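Local atomic coordinates of adenine phosphoribosyltransferase (Leishmania donovani, PDB entry 1QB7), a protein that probably catalyses the salvage of adenine, joining it to 5-phospho-alpha-D-ribose 1-diphosphate to give AMP and diphosphate. Residues Thr73-Phe78 with Ile95-Met100; Val141-Asp146 with Ala166-Met171; Val147-Gly152 with Leu175-Leu180. All coordinates share one frame; numbering follows the deposited sequence.

Interaction 1: Thr73-Phe78 with Ile95-Met100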
loop_
_atom_site.group_PDB
_atom_site.type_symbol
_atom_site.label_atom_id
_atom_site.label_comp_id
_atom_site.label_asym_id
_atom_site.label_seq_id
_atom_site.Cartn_x
_atom_site.Cartn_y
_atom_site.Cartn_z
ATOM N N THR A 73 -11.114 8.322 14.430
ATOM C CA THR A 73 -12.074 7.277 14.101
ATOM C C THR A 73 -11.667 6.531 12.838
ATOM O O THR A 73 -12.096 5.399 12.615
ATOM C CB THR A 73 -13.495 7.861 13.888
ATOM O OG1 THR A 73 -13.488 8.767 12.780
ATOM C CG2 THR A 73 -13.962 8.608 15.126
ATOM N N HIS A 74 -10.822 7.164 12.024
ATOM C CA HIS A 74 -10.375 6.583 10.755
ATOM C C HIS A 74 -8.958 7.021 10.377
ATOM O O HIS A 74 -8.507 8.107 10.750
ATOM C CB HIS A 74 -11.271 7.065 9.589
ATOM C CG HIS A 74 -12.718 6.683 9.696
ATOM N ND1 HIS A 74 -13.617 7.366 10.487
ATOM C CD2 HIS A 74 -13.436 5.731 9.051
ATOM C CE1 HIS A 74 -14.821 6.852 10.326
ATOM N NE2 HIS A 74 -14.739 5.859 9.459
ATOM N N ILE A 75 -8.283 6.178 9.600
ATOM C CA ILE A 75 -6.953 6.485 9.063
ATOM C C ILE A 75 -7.186 6.464 7.539
ATOM O O ILE A 75 -7.781 5.519 7.016
ATOM C CB ILE A 75 -5.890 5.402 9.382
ATOM C CG1 ILE A 75 -5.723 5.191 10.897
ATOM C CG2 ILE A 75 -4.568 5.769 8.716
ATOM C CD1 ILE A 75 -5.069 6.316 11.637
ATOM N N LEU A 76 -6.796 7.529 6.847
ATOM C CA LEU A 76 -6.962 7.601 5.395
ATOM C C LEU A 76 -5.576 7.691 4.763
ATOM O O LEU A 76 -4.881 8.695 4.916
ATOM C CB LEU A 76 -7.820 8.811 5.001
ATOM C CG LEU A 76 -8.016 9.124 3.504
ATOM C CD1 LEU A 76 -8.737 7.995 2.786
ATOM C CD2 LEU A 76 -8.800 10.407 3.336
ATOM N N GLY A 77 -5.174 6.626 4.077
ATOM C CA GLY A 77 -3.863 6.584 3.455
ATOM C C GLY A 77 -3.890 6.817 1.959
ATOM O O GLY A 77 -4.825 6.391 1.268
ATOM N N PHE A 78 -2.843 7.471 1.459
ATOM C CA PHE A 78 -2.724 7.797 0.039
ATOM C C PHE A 78 -2.082 6.666 -0.769
ATOM O O PHE A 78 -1.096 6.067 -0.344
ATOM C CB PHE A 78 -1.899 9.080 -0.150
ATOM C CG PHE A 78 -2.454 10.294 0.564
ATOM C CD1 PHE A 78 -3.626 10.226 1.311
ATOM C CD2 PHE A 78 -1.778 11.509 0.499
ATOM C CE1 PHE A 78 -4.114 11.351 1.985
ATOM C CE2 PHE A 78 -2.253 12.636 1.166
ATOM C CZ PHE A 78 -3.422 12.557 1.911
ATOM N N ILE A 95 -9.417 0.725 14.286
ATOM C CA ILE A 95 -10.280 1.647 13.549
ATOM C C ILE A 95 -10.100 1.353 12.055
ATOM O O ILE A 95 -9.122 0.714 11.653
ATOM C CB ILE A 95 -9.974 3.146 13.863
ATOM C CG1 ILE A 95 -8.512 3.487 13.546
ATOM C CG2 ILE A 95 -10.320 3.463 15.321
ATOM C CD1 ILE A 95 -8.165 4.946 13.752
ATOM N N PRO A 96 -11.062 1.774 11.220
ATOM C CA PRO A 96 -10.994 1.540 9.772
ATOM C C PRO A 96 -9.831 2.221 9.051
ATOM O O PRO A 96 -9.372 3.294 9.460
ATOM C CB PRO A 96 -12.318 2.139 9.269
ATOM C CG PRO A 96 -13.218 2.039 10.437
ATOM C CD PRO A 96 -12.325 2.444 11.572
ATOM N N PHE A 97 -9.323 1.565 8.010
ATOM C CA PHE A 97 -8.292 2.166 7.182
ATOM C C PHE A 97 -8.973 2.375 5.837
ATOM O O PHE A 97 -9.416 1.414 5.202
ATOM C CB PHE A 97 -7.045 1.291 6.997
ATOM C CG PHE A 97 -6.049 1.884 6.022
ATOM C CD1 PHE A 97 -5.249 2.960 6.393
ATOM C CD2 PHE A 97 -5.978 1.423 4.709
ATOM C CE1 PHE A 97 -4.397 3.571 5.474
ATOM C CE2 PHE A 97 -5.130 2.026 3.785
ATOM C CZ PHE A 97 -4.341 3.103 4.169
ATOM N N VAL A 98 -9.105 3.639 5.448
ATOM C CA VAL A 98 -9.734 4.013 4.186
ATOM C C VAL A 98 -8.657 4.338 3.138
ATOM O O VAL A 98 -7.595 4.875 3.465
ATOM C CB VAL A 98 -10.705 5.210 4.386
ATOM C CG1 VAL A 98 -11.433 5.537 3.087
ATOM C CG2 VAL A 98 -11.713 4.891 5.492
ATOM N N LEU A 99 -8.937 3.999 1.882
ATOM C CA LEU A 99 -7.995 4.213 0.787
ATOM C C LEU A 99 -8.339 5.385 -0.123
ATOM O O LEU A 99 -9.463 5.488 -0.612
ATOM C CB LEU A 99 -7.929 2.961 -0.098
ATOM C CG LEU A 99 -7.376 1.624 0.388
ATOM C CD1 LEU A 99 -8.184 1.054 1.536
ATOM C CD2 LEU A 99 -7.399 0.664 -0.782
ATOM N N MET A 100 -7.378 6.275 -0.342
ATOM C CA MET A 100 -7.603 7.371 -1.273
ATOM C C MET A 100 -6.860 6.968 -2.546
ATOM O O MET A 100 -5.636 6.821 -2.545
ATOM C CB MET A 100 -7.086 8.708 -0.745
ATOM C CG MET A 100 -7.419 9.862 -1.680
ATOM S SD MET A 100 -6.936 11.478 -1.072
ATOM C CE MET A 100 -5.222 11.522 -1.562
#
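Met-100 lies alongside Phe-78, both side chains pointing the same way from adjacent parallel strands. Its CB is 4.0 Å from Leu-76 CD1 and borders the carbonyl oxygen of Gly-77. CG stands anti to the backbone N (chi1 -176°) and carries the extended chain outward to SD, which meets the Phe-78 ring obliquely near CE1. A bend at chi3 (83°) folds CE over one ring face, 3.6 Å from the ring centroid and 3.5 Å from Phe-78 CD1, a CH-pi and Met-aromatic contact. Strands 74-78 and 97-100 form a beta-alpha-beta crossover with helix 86-93, at one edge, within this chain, of the central sheet of this type I phosphoribosyltransferase fold. Four backbone bonds join them: Ile-75 N to Pro-96 O, Val-98 N to Ile-75 O (2.8 Å), Gly-77 N to Val-98 O and Met-100 N to Gly-77 O. On the face facing that helix, Ile-75 CG2 meets the edge of the Phe-97 ring in plane, 3.7 Å from Phe-97 CD1. Phe-97 CZ comes 3.6 Å from Gly-77 CA, filling the place a CB there would take. Phe-97 O accepts a hydrogen bond from Thr-48 OG1 of the second subunit.

Interaction 2: Val141-Asp146 with Ala166-Met171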
loop_
_atom_site.group_PDB
_atom_site.type_symbol
_atom_site.label_atom_id
_atom_site.label_comp_id
_atom_site.label_asym_id
_atom_site.label_seq_id
_atom_site.Cartn_x
_atom_site.Cartn_y
_atom_site.Cartn_z
ATOM N N VAL A 141 -10.644 11.993 11.021
ATOM C CA VAL A 141 -9.705 11.306 10.149
ATOM C C VAL A 141 -8.252 11.734 10.168
ATOM O O VAL A 141 -7.935 12.916 10.050
ATOM C CB VAL A 141 -10.194 11.423 8.680
ATOM C CG1 VAL A 141 -9.406 10.495 7.767
ATOM C CG2 VAL A 141 -11.691 11.154 8.595
ATOM N N VAL A 142 -7.371 10.746 10.278
ATOM C CA VAL A 142 -5.938 10.980 10.235
ATOM C C VAL A 142 -5.500 10.646 8.808
ATOM O O VAL A 142 -5.766 9.547 8.304
ATOM C CB VAL A 142 -5.174 10.074 11.219
ATOM C CG1 VAL A 142 -3.665 10.206 11.007
ATOM C CG2 VAL A 142 -5.538 10.441 12.649
ATOM N N LEU A 143 -4.919 11.636 8.133
ATOM C CA LEU A 143 -4.417 11.483 6.764
ATOM C C LEU A 143 -2.948 11.057 6.800
ATOM O O LEU A 143 -2.161 11.622 7.553
ATOM C CB LEU A 143 -4.578 12.796 5.996
ATOM C CG LEU A 143 -5.965 13.190 5.498
ATOM C CD1 LEU A 143 -6.957 13.308 6.635
ATOM C CD2 LEU A 143 -5.845 14.498 4.745
ATOM N N ILE A 144 -2.580 10.053 6.007
ATOM C CA ILE A 144 -1.197 9.579 6.007
ATOM C C ILE A 144 -0.610 9.248 4.623
ATOM O O ILE A 144 -1.299 8.752 3.736
ATOM C CB ILE A 144 -1.028 8.359 6.985
ATOM C CG1 ILE A 144 0.450 8.013 7.192
ATOM C CG2 ILE A 144 -1.791 7.146 6.467
ATOM C CD1 ILE A 144 0.709 7.076 8.369
ATOM N N ASP A 145 0.678 9.548 4.467
ATOM C CA ASP A 145 1.437 9.299 3.242
ATOM C C ASP A 145 2.899 9.318 3.705
ATOM O O ASP A 145 3.188 9.746 4.824
ATOM C CB ASP A 145 1.175 10.417 2.220
ATOM C CG ASP A 145 1.602 10.047 0.798
ATOM O OD1 ASP A 145 1.977 8.881 0.537
ATOM O OD2 ASP A 145 1.540 10.937 -0.070
ATOM N N ASP A 146 3.826 8.877 2.865
ATOM C CA ASP A 146 5.222 8.850 3.287
ATOM C C ASP A 146 5.944 10.190 3.239
ATOM O O ASP A 146 6.612 10.572 4.199
ATOM C CB ASP A 146 6.010 7.785 2.517
ATOM C CG ASP A 146 6.219 8.140 1.055
ATOM O OD1 ASP A 146 5.322 8.740 0.427
ATOM O OD2 ASP A 146 7.293 7.800 0.528
ATOM N N ALA A 166 -16.878 15.378 7.669
ATOM C CA ALA A 166 -15.990 14.909 8.733
ATOM C C ALA A 166 -14.880 15.932 8.956
ATOM O O ALA A 166 -14.779 16.916 8.225
ATOM C CB ALA A 166 -15.385 13.556 8.351
ATOM N N VAL A 167 -14.055 15.705 9.974
ATOM C CA VAL A 167 -12.945 16.613 10.259
ATOM C C VAL A 167 -11.603 15.894 10.179
ATOM O O VAL A 167 -11.499 14.692 10.449
ATOM C CB VAL A 167 -13.077 17.318 11.654
ATOM C CG1 VAL A 167 -14.307 18.215 11.689
ATOM C CG2 VAL A 167 -13.141 16.299 12.771
ATOM N N VAL A 168 -10.592 16.640 9.747
ATOM C CA VAL A 168 -9.229 16.132 9.633
ATOM C C VAL A 168 -8.524 16.317 10.979
ATOM O O VAL A 168 -8.524 17.419 11.539
ATOM C CB VAL A 168 -8.444 16.897 8.535
ATOM C CG1 VAL A 168 -6.956 16.554 8.583
ATOM C CG2 VAL A 168 -9.023 16.578 7.165
ATOM N N VAL A 169 -7.980 15.228 11.517
ATOM C CA VAL A 169 -7.252 15.277 12.780
ATOM C C VAL A 169 -5.921 15.952 12.487
ATOM O O VAL A 169 -5.559 16.947 13.121
ATOM C CB VAL A 169 -7.001 13.858 13.348
ATOM C CG1 VAL A 169 -6.074 13.912 14.555
ATOM C CG2 VAL A 169 -8.322 13.220 13.739
ATOM N N GLU A 170 -5.222 15.420 11.490
ATOM C CA GLU A 170 -3.935 15.943 11.064
ATOM C C GLU A 170 -3.444 15.190 9.837
ATOM O O GLU A 170 -3.915 14.090 9.540
ATOM C CB GLU A 170 -2.896 15.808 12.186
ATOM C CG GLU A 170 -2.587 14.369 12.565
ATOM C CD GLU A 170 -1.898 14.230 13.907
ATOM O OE1 GLU A 170 -1.969 15.164 14.729
ATOM O OE2 GLU A 170 -1.287 13.174 14.147
ATOM N N MET A 171 -2.542 15.829 9.100
ATOM C CA MET A 171 -1.922 15.239 7.927
ATOM C C MET A 171 -0.556 14.788 8.423
ATOM O O MET A 171 0.244 15.614 8.862
ATOM C CB MET A 171 -1.758 16.287 6.829
ATOM C CG MET A 171 -0.913 15.848 5.628
ATOM S SD MET A 171 -1.597 14.491 4.650
ATOM C CE MET A 171 -0.097 13.636 4.155
#
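Val-142 and Val-169 meet at a slant, with Val-142 CG2 resting 3.8 Å from Val-169 CB. They belong to parallel neighbours, strands 140-145 and 167-173, in the central sheet of the phosphoribosyltransferase fold. A beta bulge interrupts the pairing: Val-141 lies opposite Val-168 and Leu-143 opposite Met-171, so that Val-142 alone stands against Val-169 and Glu-170. Val-169, with helix-like backbone torsions, takes up the excess, and the twist of the chain there turns its CB toward the neighbouring strand. Before the bulge Val-141 N bonds to Val-167 O, and Val-169 N to Val-141 O at 2.7 Å, where the N-H comes in 39° off the plane of the carbonyl group. Past the bulge Leu-143 N bonds to Glu-170 O at 3.0 Å. Glu-170, on the same face as Val-142, sends its carboxylate to Arg-64 in a salt bridge and to Tyr-65 OH. On the other face helix 152-163 covers Leu-143 and Val-168 through Leu-158; in the Leu-143 conformer given, one of two, these side chains cross at about a right angle. Met-171 also turns to that face; bent at chi2 (65°), it lays SD beside Leu-143 CB, 3.7 Å away. From there its methyl runs on toward Asp-145 of the magnesium site, ending with CE 4.0 Å from the Asp-145 CB.

Interaction 3: Val147-Gly152 with Leu175-Leu180. With ADE (adenine), chain C.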
loop_
_atom_site.group_PDB
_atom_site.type_symbol
_atom_site.label_atom_id
_atom_site.label_comp_id
_atom_site.label_asym_id
_atom_site.label_seq_id
_atom_site.Cartn_x
_atom_site.Cartn_y
_atom_site.Cartn_z
ATOM N N VAL A 147 5.793 10.909 2.134
ATOM C CA VAL A 147 6.468 12.191 1.960
ATOM C C VAL A 147 5.507 13.343 1.665
ATOM O O VAL A 147 4.580 13.196 0.869
ATOM C CB VAL A 147 7.502 12.115 0.790
ATOM C CG1 VAL A 147 8.197 13.451 0.600
ATOM C CG2 VAL A 147 8.530 11.026 1.047
ATOM N N LEU A 148 5.684 14.466 2.362
ATOM C CA LEU A 148 4.870 15.644 2.087
ATOM C C LEU A 148 5.762 16.515 1.208
ATOM O O LEU A 148 6.720 17.119 1.694
ATOM C CB LEU A 148 4.491 16.412 3.355
ATOM C CG LEU A 148 3.628 17.649 3.049
ATOM C CD1 LEU A 148 2.276 17.238 2.502
ATOM C CD2 LEU A 148 3.450 18.498 4.284
ATOM N N ALA A 149 5.499 16.492 -0.094
ATOM C CA ALA A 149 6.272 17.271 -1.052
ATOM C C ALA A 149 5.504 18.528 -1.467
ATOM O O ALA A 149 5.539 19.526 -0.756
ATOM C CB ALA A 149 6.621 16.417 -2.252
ATOM N N THR A 150 4.795 18.484 -2.592
ATOM C CA THR A 150 4.024 19.649 -3.043
ATOM C C THR A 150 2.662 19.760 -2.347
ATOM O O THR A 150 2.035 20.818 -2.364
ATOM C CB THR A 150 3.811 19.652 -4.567
ATOM O OG1 THR A 150 3.036 18.509 -4.948
ATOM C CG2 THR A 150 5.147 19.629 -5.289
ATOM N N GLY A 151 2.195 18.657 -1.765
ATOM C CA GLY A 151 0.929 18.666 -1.054
ATOM C C GLY A 151 -0.337 18.587 -1.879
ATOM O O GLY A 151 -1.424 18.849 -1.355
ATOM N N GLY A 152 -0.214 18.220 -3.153
ATOM C CA GLY A 152 -1.380 18.112 -4.008
ATOM C C GLY A 152 -2.372 17.093 -3.486
ATOM O O GLY A 152 -3.565 17.382 -3.345
ATOM N N LEU A 175 8.320 11.812 6.048
ATOM C CA LEU A 175 9.276 12.818 5.644
ATOM C C LEU A 175 8.613 14.038 5.023
ATOM O O LEU A 175 7.657 13.917 4.260
ATOM C CB LEU A 175 10.223 12.214 4.614
ATOM C CG LEU A 175 11.385 13.105 4.183
ATOM C CD1 LEU A 175 12.453 13.108 5.270
ATOM C CD2 LEU A 175 11.948 12.582 2.883
ATOM N N SER A 176 9.143 15.214 5.344
ATOM C CA SER A 176 8.638 16.463 4.782
ATOM C C SER A 176 9.759 17.148 4.010
ATOM O O SER A 176 10.944 16.949 4.306
ATOM C CB SER A 176 8.135 17.393 5.879
ATOM O OG SER A 176 9.151 17.646 6.831
ATOM N N ILE A 177 9.374 17.912 2.991
ATOM C CA ILE A 177 10.307 18.664 2.150
ATOM C C ILE A 177 9.880 20.122 2.333
ATOM O O ILE A 177 9.243 20.704 1.452
ATOM C CB ILE A 177 10.136 18.306 0.652
ATOM C CG1 ILE A 177 9.991 16.790 0.449
ATOM C CG2 ILE A 177 11.300 18.865 -0.150
ATOM C CD1 ILE A 177 11.217 15.981 0.775
ATOM N N PRO A 178 10.250 20.740 3.469
ATOM C CA PRO A 178 9.889 22.134 3.775
ATOM C C PRO A 178 10.122 23.169 2.669
ATOM O O PRO A 178 9.378 24.152 2.562
ATOM C CB PRO A 178 10.699 22.427 5.042
ATOM C CG PRO A 178 11.867 21.489 4.934
ATOM C CD PRO A 178 11.224 20.232 4.449
ATOM N N PHE A 179 11.118 22.921 1.823
ATOM C CA PHE A 179 11.442 23.831 0.733
ATOM C C PHE A 179 10.260 24.034 -0.210
ATOM O O PHE A 179 10.088 25.113 -0.777
ATOM C CB PHE A 179 12.644 23.304 -0.050
ATOM C CG PHE A 179 13.065 24.188 -1.185
ATOM C CD1 PHE A 179 13.813 25.336 -0.948
ATOM C CD2 PHE A 179 12.717 23.876 -2.494
ATOM C CE1 PHE A 179 14.207 26.162 -2.000
ATOM C CE2 PHE A 179 13.106 24.696 -3.553
ATOM C CZ PHE A 179 13.855 25.841 -3.303
ATOM N N LEU A 180 9.451 22.993 -0.377
ATOM C CA LEU A 180 8.294 23.048 -1.260
ATOM C C LEU A 180 7.078 23.757 -0.664
ATOM O O LEU A 180 6.052 23.903 -1.327
ATOM C CB LEU A 180 7.940 21.643 -1.738
ATOM C CG LEU A 180 9.015 21.021 -2.632
ATOM C CD1 LEU A 180 8.751 19.540 -2.841
ATOM C CD2 LEU A 180 9.060 21.763 -3.964
HETATM N N9 ADE C . 8.123 14.334 -4.501
HETATM C C8 ADE C . 7.320 13.260 -4.559
HETATM N N7 ADE C . 7.838 12.171 -3.982
HETATM C C5 ADE C . 9.061 12.598 -3.526
HETATM C C6 ADE C . 10.096 11.953 -2.838
HETATM N N6 ADE C . 10.018 10.672 -2.487
HETATM N N1 ADE C . 11.193 12.702 -2.540
HETATM C C2 ADE C . 11.242 13.988 -2.906
HETATM N N3 ADE C . 10.318 14.698 -3.563
HETATM C C4 ADE C . 9.248 13.925 -3.840
HETATM O O HOH W 1 6.446 20.792 1.474
#
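A short parallel beta pairing, Val-147-Leu-148 with Leu-175-Ser-176, forms one side of the adenine pocket, in a small sheet separate from the main one. Leu-148 is held through both backbone polar atoms: its N bonds to Leu-175 O at 2.8 Å, and its O accepts from Ile-177 N in a more bent bond. Val-147 and Leu-175 lie side by side on one face. With Val-147 CG1 anti to the backbone N (chi1 180°), that methyl packs 3.8 Å from Ile-177 CG1, while CG2 lies between Leu-175 CB and the purine, 3.9 Å from adenine N6. Ile-177 CD1 comes near adenine C2, and Ala-149 CB reaches 3.4 Å from adenine N9. These methyls line one face of the flat base, whose hydrogen bonds run to Ala-42 N and Arg-81 NH2. Further along, Leu-180 packs against Ala-149, CD1 lying 3.8 Å from the Ala-149 CB. A water donates to both Ala-149 O (2.7 Å) and Ile-177 O, bridging the two segments just beyond the paired strands. Residues 147-152 fall in the PRPP-binding motif characteristic of the family, with its loop after strand 147-148, and Thr-150 and Gly-151 contact AMP in a structure of this protein. Gly-151 is the N-cap of helix 152-163, whereas Ser-176 makes backbone bonds to Leu-203 and Asp-205, joining the pair to strand 203-204.

Interactions 1 and 2 share the central sheet, their centres about 8 Å apart: strand 74-78 pairs with strand 140-145 through Leu-76 N to Val-142 O (2.7 Å) and Leu-76 O to Ile-144 N (2.9 Å). At the C-terminal ends of these two strands, Phe-78 CD2 packs 3.4 Å from Asp-145 OD2, beside the magnesium ion that Asp-145 and Thr-153 bind. Interactions 2 and 3 follow each other on the same two chain runs, and Asp-146 O meets Leu-175 N at 2.8 Å, a probable hydrogen bond, where the main sheet gives way to the small one. The metal site thus borders interactions 1 and 2, and adenine interaction 3, whose centre is about 20 Å from that of interaction 1.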